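Local coordinates for glucosamine kinase (Streptacidiphilus jiangxiensis, PDB 6HWJ), which phosphorylates D-glucosamine to D-glucosamine 6-phosphate with ATP and magnesium, and acts less well on glucose, at residues T79-V84 / V131-A135; T224-H230 / A379-L384; L346-R351 / V365-I369. All blocks are in the same frame, centred on the assembly; numbering follows the deposited sequence.

Contact 1. Residues T79-V84 / V131-A135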
loop_
_atom_site.group_PDB
_atom_site.type_symbol
_atom_site.label_atom_id
_atom_site.label_comp_id
_atom_site.label_asym_id
_atom_site.label_seq_id
_atom_site.Cartn_x
_atom_site.Cartn_y
_atom_site.Cartn_z
ATOM N N THR A 79 -19.402 -14.876 9.747
ATOM C CA THR A 79 -18.348 -14.480 10.681
ATOM C C THR A 79 -17.885 -13.046 10.433
ATOM O O THR A 79 -17.624 -12.305 11.387
ATOM C CB THR A 79 -17.167 -15.447 10.588
ATOM O OG1 THR A 79 -17.605 -16.786 10.848
ATOM C CG2 THR A 79 -16.108 -15.064 11.607
ATOM N N ALA A 80 -17.774 -12.648 9.165
ATOM C CA ALA A 80 -17.470 -11.260 8.836
ATOM C C ALA A 80 -18.590 -10.351 9.312
ATOM O O ALA A 80 -18.346 -9.272 9.848
ATOM C CB ALA A 80 -17.267 -11.110 7.327
ATOM N N GLU A 81 -19.833 -10.786 9.117
ATOM C CA GLU A 81 -20.995 -10.110 9.670
ATOM C C GLU A 81 -20.874 -9.930 11.168
ATOM O O GLU A 81 -21.182 -8.852 11.694
ATOM C CB GLU A 81 -22.240 -10.943 9.308
ATOM C CG GLU A 81 -23.535 -10.418 9.713
ATOM C CD GLU A 81 -24.660 -11.328 9.206
ATOM O OE1 GLU A 81 -25.477 -11.770 10.037
ATOM O OE2 GLU A 81 -24.677 -11.611 7.982
ATOM N N HIS A 82 -20.441 -10.979 11.883
ATOM C CA HIS A 82 -20.337 -10.879 13.335
ATOM C C HIS A 82 -19.174 -9.988 13.764
ATOM O O HIS A 82 -19.237 -9.348 14.821
ATOM C CB HIS A 82 -20.200 -12.269 13.947
ATOM C CG HIS A 82 -21.504 -12.999 14.050
ATOM N ND1 HIS A 82 -22.208 -13.422 12.938
ATOM C CD2 HIS A 82 -22.272 -13.317 15.123
ATOM C CE1 HIS A 82 -23.338 -13.991 13.322
ATOM N NE2 HIS A 82 -23.405 -13.933 14.642
ATOM N N LEU A 83 -18.109 -9.929 12.975
ATOM C CA LEU A 83 -17.053 -8.966 13.279
ATOM C C LEU A 83 -17.582 -7.538 13.150
ATOM O O LEU A 83 -17.326 -6.691 14.013
ATOM C CB LEU A 83 -15.859 -9.184 12.360
ATOM C CG LEU A 83 -14.727 -8.148 12.548
ATOM C CD1 LEU A 83 -14.038 -8.350 13.878
ATOM C CD2 LEU A 83 -13.723 -8.232 11.419
ATOM N N VAL A 84 -18.329 -7.263 12.091
ATOM C CA VAL A 84 -18.900 -5.933 11.914
ATOM C C VAL A 84 -19.848 -5.602 13.063
ATOM O O VAL A 84 -19.835 -4.490 13.590
ATOM C CB VAL A 84 -19.599 -5.836 10.556
ATOM C CG1 VAL A 84 -20.320 -4.507 10.424
ATOM C CG2 VAL A 84 -18.561 -6.008 9.439
ATOM N N VAL A 131 -16.378 -3.720 3.494
ATOM C CA VAL A 131 -15.442 -4.767 3.092
ATOM C C VAL A 131 -14.635 -5.166 4.321
ATOM O O VAL A 131 -13.957 -4.323 4.928
ATOM C CB VAL A 131 -14.493 -4.311 1.979
ATOM C CG1 VAL A 131 -13.601 -5.471 1.551
ATOM C CG2 VAL A 131 -15.284 -3.753 0.812
ATOM N N VAL A 132 -14.711 -6.432 4.684
ATOM C CA VAL A 132 -13.916 -7.014 5.746
ATOM C C VAL A 132 -12.739 -7.718 5.083
ATOM O O VAL A 132 -12.927 -8.583 4.215
ATOM C CB VAL A 132 -14.723 -8.009 6.586
ATOM C CG1 VAL A 132 -13.798 -8.708 7.608
ATOM C CG2 VAL A 132 -15.892 -7.328 7.264
ATOM N N LYS A 133 -11.539 -7.358 5.494
ATOM C CA LYS A 133 -10.308 -7.943 4.965
ATOM C C LYS A 133 -9.621 -8.638 6.126
ATOM O O LYS A 133 -9.172 -7.961 7.062
ATOM C CB LYS A 133 -9.411 -6.873 4.358
ATOM C CG LYS A 133 -8.110 -7.416 3.777
ATOM C CD LYS A 133 -7.313 -6.294 3.115
ATOM C CE LYS A 133 -6.044 -6.823 2.453
ATOM N NZ LYS A 133 -5.188 -5.717 1.928
ATOM N N TRP A 134 -9.560 -9.971 6.067
ATOM C CA TRP A 134 -8.841 -10.756 7.049
ATOM C C TRP A 134 -7.359 -10.803 6.701
ATOM O O TRP A 134 -6.990 -11.140 5.573
ATOM C CB TRP A 134 -9.356 -12.198 7.095
ATOM C CG TRP A 134 -10.805 -12.351 7.406
ATOM C CD1 TRP A 134 -11.799 -12.672 6.520
ATOM C CD2 TRP A 134 -11.425 -12.192 8.674
ATOM N NE1 TRP A 134 -13.004 -12.729 7.178
ATOM C CE2 TRP A 134 -12.804 -12.436 8.499
ATOM C CE3 TRP A 134 -10.952 -11.877 9.948
ATOM C CZ2 TRP A 134 -13.710 -12.362 9.545
ATOM C CZ3 TRP A 134 -11.849 -11.808 10.991
ATOM C CH2 TRP A 134 -13.224 -12.051 10.785
ATOM N N ALA A 135 -6.513 -10.486 7.665
ATOM C CA ALA A 135 -5.122 -10.891 7.568
ATOM C C ALA A 135 -5.120 -12.413 7.529
ATOM O O ALA A 135 -6.064 -13.070 7.999
ATOM C CB ALA A 135 -4.313 -10.359 8.743
#
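In the N-terminal part of this kinase, helix 79-88 lies across one face of a six-stranded antiparallel sheet, and Ala-80 and Leu-83 meet Val-132 and Trp-134 of strand 130-134. The short segments run at 106° to each other, 9.3 Å apart at their axes. Val-132 carries the middle of the interface with both branches. Its CG2 meets Val-84 CG2 at 3.7 Å, with the methyl of Ala-80 beside it, while CG1, placed anti to the backbone N (chi1 174°), meets Leu-83 CD2 at 3.8 Å. The same CG1 also rests above one face of the Trp-134 ring, toward its rim. From the other direction comes the benzo end of Trp-134: CH2 is 3.9 Å from Leu-83 CD2, and CZ2 is 4.0 Å from Ala-80 CA, close to the helix backbone. Thr-79 adds its methyl to CZ2, whereas its OG1 bonds to His-45. Between Val-132 and Trp-134 the strand turns Lys-133 to the opposite face, where it is inferred to bind ATP. Contact across the interface is thus made by apolar groups, so one face of the strand is buried against the helix while the other carries Lys-133, probably facing the nucleotide.

Contact 2. Residues T224-H230 / A379-L384; sequences TLTARMH and AYRTTL
Tyr-380 lays the edge of its ring against helix 212-234 and reaches His-230 with its hydroxyl. With CG anti to the backbone N (chi1 179°), the ring extends along the neighbouring helix, and CD1 comes within 3.4 Å of Ala-227 N while CE1 touches the methyl of Thr-226, CG2, at 3.6 Å. At the far end, OH and His-230 ND1 are hydrogen-bonded at 2.7 Å, either being a possible donor. The hydroxyl lies near the plane of the imidazole; the ring planes are perpendicular, and neither ring lies over the other's face. His-230 is held from its other nitrogen as well, since NE2 bonds to Asp-338 of helix 335-356; the two bonds together fix the rotation of the imidazole.

Thr-383 and Ala-227 fill the next level. The methyl CG2 of Thr-383 packs 3.5 Å from Ala-227 CB, which also meets Leu-384 CD2 at 3.7 Å. Such a small residue lets the segments approach to 7.7 Å between axes, at an angle of 38° between their N-to-C directions, within the bundle of helices that forms the C-terminal part of the kinase. Helix 335-356 borders the same interface, with Ala-335 touching both Tyr-380 and His-230.

The hydroxyl of Thr-383 turns back to its own helix and donates to Ala-379 O at 2.9 Å, approaching from the face of that carbonyl opposite to Thr-383 N. Across the interface, Thr-224 OG1 lies 3.1 Å from Thr-383 OG1. On the outer side, Arg-228 brings CG to the Thr-383 methyl and directs its guanidinium to Glu-162.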
loop_
_atom_site.group_PDB
_atom_site.type_symbol
_atom_site.label_atom_id
_atom_site.label_comp_id
_atom_site.label_asym_id
_atom_site.label_seq_id
_atom_site.Cartn_x
_atom_site.Cartn_y
_atom_site.Cartn_z
ATOM N N THR A 224 -2.752 17.780 -3.075
ATOM C CA THR A 224 -3.455 18.144 -1.853
ATOM C C THR A 224 -3.749 16.914 -0.997
ATOM O O THR A 224 -3.594 16.950 0.237
ATOM C CB THR A 224 -4.744 18.911 -2.220
ATOM O OG1 THR A 224 -4.394 20.206 -2.723
ATOM C CG2 THR A 224 -5.654 19.059 -1.026
ATOM N N LEU A 225 -4.156 15.814 -1.626
ATOM C CA LEU A 225 -4.458 14.591 -0.883
ATOM C C LEU A 225 -3.220 14.067 -0.161
ATOM O O LEU A 225 -3.283 13.720 1.028
ATOM C CB LEU A 225 -5.021 13.519 -1.841
ATOM C CG LEU A 225 -5.351 12.135 -1.271
ATOM C CD1 LEU A 225 -6.344 11.408 -2.174
ATOM C CD2 LEU A 225 -4.087 11.253 -1.135
ATOM N N THR A 226 -2.091 14.011 -0.863
ATOM C CA THR A 226 -0.841 13.537 -0.288
ATOM C C THR A 226 -0.412 14.395 0.899
ATOM O O THR A 226 0.076 13.865 1.903
ATOM C CB THR A 226 0.256 13.541 -1.358
ATOM O OG1 THR A 226 -0.201 12.846 -2.529
ATOM C CG2 THR A 226 1.532 12.879 -0.828
ATOM N N ALA A 227 -0.608 15.715 0.806
ATOM C CA ALA A 227 -0.248 16.608 1.906
ATOM C C ALA A 227 -1.162 16.420 3.109
ATOM O O ALA A 227 -0.695 16.400 4.262
ATOM C CB ALA A 227 -0.276 18.068 1.441
ATOM N N ARG A 228 -2.466 16.275 2.870
ATOM C CA ARG A 228 -3.395 15.980 3.956
ATOM C C ARG A 228 -3.053 14.642 4.609
ATOM O O ARG A 228 -3.119 14.500 5.841
ATOM C CB ARG A 228 -4.832 15.961 3.430
ATOM C CG ARG A 228 -5.354 17.320 2.964
ATOM C CD ARG A 228 -6.695 17.166 2.238
ATOM N NE ARG A 228 -7.274 18.479 1.931
ATOM C CZ ARG A 228 -8.351 18.664 1.170
ATOM N NH1 ARG A 228 -8.966 17.627 0.605
ATOM N NH2 ARG A 228 -8.805 19.889 0.959
ATOM N N MET A 229 -2.742 13.641 3.790
ATOM C CA MET A 229 -2.342 12.327 4.293
ATOM C C MET A 229 -1.097 12.441 5.173
ATOM O O MET A 229 -1.088 11.964 6.320
ATOM C CB MET A 229 -2.098 11.387 3.105
ATOM C CG MET A 229 -1.752 9.952 3.478
ATOM S SD MET A 229 -1.425 8.945 1.993
ATOM C CE MET A 229 0.219 9.508 1.565
ATOM N N HIS A 230 -0.048 13.114 4.673
ATOM C CA HIS A 230 1.188 13.214 5.449
ATOM C C HIS A 230 0.994 14.014 6.734
ATOM O O HIS A 230 1.536 13.658 7.784
ATOM C CB HIS A 230 2.301 13.834 4.600
ATOM C CG HIS A 230 2.842 12.917 3.558
ATOM N ND1 HIS A 230 3.556 13.369 2.468
ATOM C CD2 HIS A 230 2.784 11.572 3.440
ATOM C CE1 HIS A 230 3.910 12.336 1.728
ATOM N NE2 HIS A 230 3.447 11.236 2.295
ATOM N N ALA A 379 0.535 22.172 -5.281
ATOM C CA ALA A 379 -0.596 21.867 -4.412
ATOM C C ALA A 379 -0.135 21.210 -3.121
ATOM O O ALA A 379 -0.620 21.542 -2.034
ATOM C CB ALA A 379 -1.587 20.973 -5.157
ATOM N N TYR A 380 0.811 20.272 -3.220
ATOM C CA TYR A 380 1.331 19.603 -2.033
ATOM C C TYR A 380 1.971 20.599 -1.072
ATOM O O TYR A 380 1.671 20.596 0.131
ATOM C CB TYR A 380 2.317 18.516 -2.463
ATOM C CG TYR A 380 2.962 17.744 -1.322
ATOM C CD1 TYR A 380 2.273 16.741 -0.655
ATOM C CD2 TYR A 380 4.279 18.016 -0.942
ATOM C CE1 TYR A 380 2.876 16.025 0.389
ATOM C CE2 TYR A 380 4.892 17.320 0.089
ATOM C CZ TYR A 380 4.199 16.326 0.751
ATOM O OH TYR A 380 4.815 15.661 1.770
ATOM N N ARG A 381 2.849 21.459 -1.579
ATOM C CA ARG A 381 3.500 22.464 -0.734
ATOM C C ARG A 381 2.493 23.446 -0.155
ATOM O O ARG A 381 2.539 23.769 1.040
ATOM C CB ARG A 381 4.562 23.235 -1.526
ATOM C CG ARG A 381 5.866 22.476 -1.762
ATOM C CD ARG A 381 6.974 23.430 -2.195
ATOM N NE ARG A 381 8.260 22.764 -2.356
ATOM C CZ ARG A 381 8.749 22.347 -3.522
ATOM N NH1 ARG A 381 8.059 22.522 -4.645
ATOM N NH2 ARG A 381 9.928 21.754 -3.565
ATOM N N THR A 382 1.569 23.944 -0.992
ATOM C CA THR A 382 0.561 24.885 -0.502
ATOM C C THR A 382 -0.291 24.255 0.594
ATOM O O THR A 382 -0.593 24.898 1.605
ATOM C CB THR A 382 -0.321 25.363 -1.654
ATOM O OG1 THR A 382 0.493 25.937 -2.672
ATOM C CG2 THR A 382 -1.318 26.422 -1.180
ATOM N N THR A 383 -0.695 22.998 0.411
ATOM C CA THR A 383 -1.520 22.335 1.420
ATOM C C THR A 383 -0.735 22.066 2.699
ATOM O O THR A 383 -1.230 22.341 3.809
ATOM C CB THR A 383 -2.110 21.054 0.846
ATOM O OG1 THR A 383 -2.930 21.372 -0.285
ATOM C CG2 THR A 383 -2.972 20.327 1.891
ATOM N N LEU A 384 0.509 21.574 2.579
ATOM C CA LEU A 384 1.328 21.421 3.782
ATOM C C LEU A 384 1.428 22.739 4.549
ATOM O O LEU A 384 1.347 22.760 5.783
ATOM C CB LEU A 384 2.726 20.928 3.441
ATOM C CG LEU A 384 2.900 19.459 3.077
ATOM C CD1 LEU A 384 4.404 19.144 2.931
ATOM C CD2 LEU A 384 2.275 18.534 4.105
#

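Contact 3. Residues L346-R351 / V365-I369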
loop_
_atom_site.group_PDB
_atom_site.type_symbol
_atom_site.label_atom_id
_atom_site.label_comp_id
_atom_site.label_asym_id
_atom_site.label_seq_id
_atom_site.Cartn_x
_atom_site.Cartn_y
_atom_site.Cartn_z
ATOM N N LEU A 346 2.810 9.693 -12.198
ATOM C CA LEU A 346 2.153 10.600 -13.138
ATOM C C LEU A 346 2.938 10.704 -14.437
ATOM O O LEU A 346 2.358 10.691 -15.531
ATOM C CB LEU A 346 1.986 11.981 -12.516
ATOM C CG LEU A 346 0.968 12.036 -11.360
ATOM C CD1 LEU A 346 1.015 13.360 -10.651
ATOM C CD2 LEU A 346 -0.433 11.753 -11.865
ATOM N N ASP A 347 4.262 10.830 -14.339
ATOM C CA ASP A 347 5.103 10.772 -15.532
ATOM C C ASP A 347 4.827 9.493 -16.320
ATOM O O ASP A 347 4.628 9.524 -17.543
ATOM C CB ASP A 347 6.570 10.861 -15.103
ATOM C CG ASP A 347 7.519 10.977 -16.262
ATOM O OD1 ASP A 347 7.441 10.163 -17.194
ATOM O OD2 ASP A 347 8.360 11.880 -16.237
ATOM N N HIS A 348 4.799 8.361 -15.630
ATOM C CA HIS A 348 4.623 7.065 -16.297
ATOM C C HIS A 348 3.253 6.946 -16.979
ATOM O O HIS A 348 3.143 6.308 -18.041
ATOM C CB HIS A 348 4.826 5.948 -15.296
ATOM C CG HIS A 348 6.172 5.978 -14.643
ATOM N ND1 HIS A 348 6.471 5.268 -13.501
ATOM C CD2 HIS A 348 7.292 6.666 -14.958
ATOM C CE1 HIS A 348 7.726 5.505 -13.152
ATOM N NE2 HIS A 348 8.252 6.336 -14.031
ATOM N N VAL A 349 2.217 7.519 -16.369
ATOM C CA VAL A 349 0.904 7.570 -17.002
ATOM C C VAL A 349 1.006 8.220 -18.367
ATOM O O VAL A 349 0.458 7.720 -19.348
ATOM C CB VAL A 349 -0.102 8.319 -16.104
ATOM C CG1 VAL A 349 -1.385 8.637 -16.877
ATOM C CG2 VAL A 349 -0.438 7.479 -14.887
ATOM N N GLY A 350 1.712 9.340 -18.441
ATOM C CA GLY A 350 1.905 10.005 -19.706
ATOM C C GLY A 350 2.660 9.147 -20.695
ATOM O O GLY A 350 2.318 9.109 -21.879
ATOM N N ARG A 351 3.703 8.443 -20.228
ATOM C CA ARG A 351 4.460 7.596 -21.136
ATOM C C ARG A 351 3.576 6.488 -21.694
ATOM O O ARG A 351 3.671 6.145 -22.877
ATOM C CB ARG A 351 5.681 6.988 -20.428
ATOM C CG ARG A 351 6.595 8.008 -19.770
ATOM C CD ARG A 351 7.118 9.043 -20.716
ATOM N NE ARG A 351 7.826 10.104 -19.985
ATOM C CZ ARG A 351 8.341 11.187 -20.552
ATOM N NH1 ARG A 351 8.248 11.367 -21.872
ATOM N NH2 ARG A 351 8.938 12.093 -19.804
ATOM N N VAL A 365 0.852 15.573 -24.415
ATOM C CA VAL A 365 1.053 14.653 -23.297
ATOM C C VAL A 365 2.345 14.996 -22.561
ATOM O O VAL A 365 2.389 15.019 -21.325
ATOM C CB VAL A 365 1.062 13.194 -23.790
ATOM C CG1 VAL A 365 1.320 12.237 -22.625
ATOM C CG2 VAL A 365 -0.233 12.850 -24.490
ATOM N N ARG A 366 3.416 15.283 -23.303
ATOM C CA ARG A 366 4.688 15.589 -22.653
ATOM C C ARG A 366 4.628 16.928 -21.929
ATOM O O ARG A 366 5.191 17.073 -20.838
ATOM C CB ARG A 366 5.818 15.577 -23.686
ATOM C CG ARG A 366 6.061 14.194 -24.294
ATOM C CD ARG A 366 7.187 14.207 -25.313
ATOM N NE ARG A 366 8.497 14.401 -24.696
ATOM C CZ ARG A 366 9.624 14.590 -25.376
ATOM N NH1 ARG A 366 9.610 14.618 -26.703
ATOM N NH2 ARG A 366 10.768 14.756 -24.727
ATOM N N ALA A 367 3.920 17.904 -22.498
ATOM C CA ALA A 367 3.659 19.140 -21.775
ATOM C C ALA A 367 2.901 18.855 -20.489
ATOM O O ALA A 367 3.180 19.455 -19.440
ATOM C CB ALA A 367 2.862 20.105 -22.650
ATOM N N TRP A 368 1.962 17.909 -20.539
ATOM C CA TRP A 368 1.190 17.567 -19.351
ATOM C C TRP A 368 2.067 16.881 -18.305
ATOM O O TRP A 368 1.911 17.119 -17.096
ATOM C CB TRP A 368 -0.002 16.666 -19.741
ATOM C CG TRP A 368 -0.739 16.120 -18.553
ATOM C CD1 TRP A 368 -1.833 16.661 -17.942
ATOM C CD2 TRP A 368 -0.408 14.939 -17.822
ATOM N NE1 TRP A 368 -2.212 15.871 -16.866
ATOM C CE2 TRP A 368 -1.348 14.815 -16.771
ATOM C CE3 TRP A 368 0.585 13.954 -17.962
ATOM C CZ2 TRP A 368 -1.324 13.752 -15.861
ATOM C CZ3 TRP A 368 0.605 12.898 -17.061
ATOM C CH2 TRP A 368 -0.345 12.797 -16.031
ATOM N N ILE A 369 2.983 16.012 -18.737
ATOM C CA ILE A 369 3.884 15.364 -17.788
ATOM C C ILE A 369 4.614 16.405 -16.945
ATOM O O ILE A 369 4.643 16.327 -15.707
ATOM C CB ILE A 369 4.877 14.449 -18.528
ATOM C CG1 ILE A 369 4.136 13.249 -19.129
ATOM C CG2 ILE A 369 5.992 13.988 -17.568
ATOM C CD1 ILE A 369 5.034 12.319 -19.936
#
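Van der Waals contact centres on Ile-369, which has the most surface buried here and lays its methyls against the Arg-351/Asp-347 pair. Its CD1 sits over the centre of one face of the Arg-351 guanidinium, 3.5 Å from CZ, while CG2, anti to the backbone N, touches Asp-347 OD2. Gly-350, having no side chain, lets Ile-369 lie against its backbone, with CD1 3.9 Å from Gly-350 CA, and its O meets Val-365 CG1. Trp-368 comes in with the rim of its ring, CZ3 lying 3.2 Å from Leu-346 O, near the ring plane, and its CH2 also approaches Leu-346 CD2 and Val-349 CG1.

The charged groups form a second set of interactions. Arg-351, bent at chi2 (-57°), folds back so that NE makes a salt bridge to Asp-347 OD1 at 2.8 Å, on the syn side of the carboxylate. Arg-402 also pairs with Asp-347. The NH1 of Arg-351 lies roughly 4.2 Å from NE of the poorly ordered Arg-366, and both arginines reach Asp-430 of helix 422-431, which probably offsets their like charges.

Such antiparallel pairing, at 176° between segments with little chain between them, is characteristic of a helical hairpin, here formed by helices 335-356 and 362-386.

How the contacts relate
From the N terminus, contact 1 closes first, bringing a helix onto the sheet of the N-terminal part before the chain enters the helical C-terminal region. Contact 2 opens later, on helix 212-234, and spans a long excursion that ends on helix 362-386. Contact 3 opens and closes within that excursion, joining helices 335-356 and 362-386 across a short connection, so the two nest without crossing, whereas contact 1 precedes both. Helix 362-386 serves contacts 2 and 3, whose centres are about 21 Å apart. Contacts 1 and 3 lie on opposite sides of the chain's centre, their centres about 40 Å apart.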